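Local coordinates for protein glycine betaine/carnitine/choline ABC transporter (PDB 3O66) that probably captures glycine betaine, carnitine or choline as the substrate-binding component of an ABC-type importer, at residues S251-Q254 / R255-E259. Sequence-based numbering, arbitrary orientation. Where two conformers were deposited one is given.
Sequences SEMQ and RLNYE
Glu252 and Arg255, three residues apart on one helix, form a salt bridge in which, in the Glu252 conformer described here, one of two modelled, a single carboxylate oxygen takes both bonds. Arg255 NH1 lies 2.9 Å from Glu252 OE1, and Arg255 NE reaches the same Glu252 OE1 at 3.0 Å. The grip is side-on: OE1 sits at the guanidinium edge, in its plane, while the carboxylate is turned 55° against that plane. NH1 meets OE1 nearly along the C-O direction, whereas NE comes from above the carboxylate plane. A bend at chi3 (-72°) folds the arginine back toward the preceding turn, where Ser251 O lies over one face of the guanidinium, 3.5 Å from Arg255 CZ. That same oxygen accepts the backbone N-H of Arg255, one of four i to i+4 bonds that cross from 251-254 to 255-259; the others run from Leu256 to Glu252, Asn257 to Met253 and Tyr258 to Gln254.

On another side of the helix, Met253, present as selenomethionine, with CG anti to the backbone N and bends further out, touches Leu256 and Asn257, three and four residues on. Its methyl CE makes an apolar contact with Leu256 CB at 3.7 Å and a van der Waals approach to the amide oxygen Asn257 OD1 at 3.5 Å. The amide of Asn257 spends its ND2 elsewhere, on the Thr198 carbonyl and Glu20, and an acetate ion lies beside this side chain. Gln254 similarly sends NE2 to the Ser197 carbonyl.

Helix 250-261 packs against three others: Met253 and Asn257 on helix 19-35, Leu256 and the flank of Glu252 on helix 267-277, and Gln254 and Tyr258 on helix 200-204, which follows strand 192-196 in the sheet that also holds strands 116-120, 144-148 and 172-176 of this periplasmic-binding-protein fold.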
loop_
_atom_site.group_PDB
_atom_site.type_symbol
_atom_site.label_atom_id
_atom_site.label_comp_id
_atom_site.label_asym_id
_atom_site.label_seq_id
_atom_site.Cartn_x
_atom_site.Cartn_y
_atom_site.Cartn_z
ATOM N N SER A 251 1.791 10.378 -0.635
ATOM C CA SER A 251 2.669 11.167 -1.533
ATOM C C SER A 251 4.142 10.742 -1.382
ATOM O O SER A 251 4.884 10.643 -2.344
ATOM C CB SER A 251 2.564 12.664 -1.179
ATOM O OG SER A 251 1.255 13.164 -1.430
ATOM N N GLU A 252 4.556 10.472 -0.152
ATOM C CA GLU A 252 5.936 10.057 0.105
ATOM C C GLU A 252 6.207 8.645 -0.417
ATOM O O GLU A 252 7.272 8.387 -0.969
ATOM C CB GLU A 252 6.260 10.145 1.600
ATOM C CG GLU A 252 7.723 9.954 1.927
ATOM C CD GLU A 252 8.609 11.045 1.340
ATOM O OE1 GLU A 252 8.096 12.130 0.966
ATOM O OE2 GLU A 252 9.840 10.816 1.293
HETATM N N MSE A 253 5.244 7.740 -0.258
HETATM C CA MSE A 253 5.390 6.367 -0.789
HETATM C C MSE A 253 5.479 6.406 -2.305
HETATM O O MSE A 253 6.225 5.616 -2.878
HETATM C CB MSE A 253 4.208 5.476 -0.377
HETATM C CG MSE A 253 4.440 3.941 -0.600
HETATM SE SE MSE A 253 5.946 3.263 0.492
HETATM C CE MSE A 253 7.300 3.047 -0.907
ATOM N N GLN A 254 4.693 7.281 -2.945
ATOM C CA GLN A 254 4.791 7.468 -4.392
ATOM C C GLN A 254 6.210 7.878 -4.768
ATOM O O GLN A 254 6.817 7.272 -5.671
ATOM C CB GLN A 254 3.795 8.510 -4.899
ATOM C CG GLN A 254 2.308 8.075 -4.822
ATOM C CD GLN A 254 1.393 9.275 -4.805
ATOM O OE1 GLN A 254 1.862 10.417 -4.910
ATOM N NE2 GLN A 254 0.085 9.040 -4.690
ATOM N N ARG A 255 6.757 8.864 -4.041
ATOM C CA ARG A 255 8.122 9.326 -4.282
ATOM C C ARG A 255 9.168 8.243 -4.067
ATOM O O ARG A 255 10.125 8.135 -4.846
ATOM C CB ARG A 255 8.499 10.574 -3.435
ATOM C CG ARG A 255 7.920 11.897 -3.979
ATOM C CD ARG A 255 8.394 13.119 -3.136
ATOM N NE ARG A 255 7.738 13.137 -1.827
ATOM C CZ ARG A 255 6.528 13.647 -1.591
ATOM N NH1 ARG A 255 6.032 13.600 -0.368
ATOM N NH2 ARG A 255 5.805 14.186 -2.574
ATOM N N LEU A 256 9.019 7.466 -3.000
ATOM C CA LEU A 256 9.971 6.402 -2.709
ATOM C C LEU A 256 9.884 5.339 -3.785
ATOM O O LEU A 256 10.905 4.865 -4.281
ATOM C CB LEU A 256 9.692 5.787 -1.318
ATOM C CG LEU A 256 9.999 6.732 -0.154
ATOM C CD1 LEU A 256 9.458 6.110 1.144
ATOM C CD2 LEU A 256 11.515 7.080 -0.058
ATOM N N ASN A 257 8.664 4.967 -4.166
ATOM C CA ASN A 257 8.520 3.978 -5.253
ATOM C C ASN A 257 9.181 4.465 -6.544
ATOM O O ASN A 257 9.771 3.673 -7.290
ATOM C CB ASN A 257 7.066 3.638 -5.512
ATOM C CG ASN A 257 6.543 2.600 -4.549
ATOM O OD1 ASN A 257 7.287 1.690 -4.116
ATOM N ND2 ASN A 257 5.275 2.731 -4.173
ATOM N N TYR A 258 9.084 5.767 -6.801
ATOM C CA TYR A 258 9.667 6.348 -8.013
ATOM C C TYR A 258 11.190 6.172 -7.996
ATOM O O TYR A 258 11.819 5.891 -9.041
ATOM C CB TYR A 258 9.281 7.828 -8.121
ATOM C CG TYR A 258 9.894 8.615 -9.270
ATOM C CD1 TYR A 258 9.981 8.081 -10.550
ATOM C CD2 TYR A 258 10.316 9.933 -9.072
ATOM C CE1 TYR A 258 10.532 8.821 -11.616
ATOM C CE2 TYR A 258 10.853 10.683 -10.112
ATOM C CZ TYR A 258 10.956 10.123 -11.379
ATOM O OH TYR A 258 11.492 10.880 -12.387
ATOM N N GLU A 259 11.775 6.345 -6.814
ATOM C CA GLU A 259 13.220 6.230 -6.634
ATOM C C GLU A 259 13.672 4.823 -7.058
ATOM O O GLU A 259 14.732 4.668 -7.649
ATOM C CB GLU A 259 13.601 6.469 -5.168
ATOM C CG GLU A 259 13.422 7.911 -4.668
ATOM C CD GLU A 259 14.354 8.894 -5.324
ATOM O OE1 GLU A 259 15.592 8.749 -5.196
ATOM O OE2 GLU A 259 13.840 9.838 -5.965
#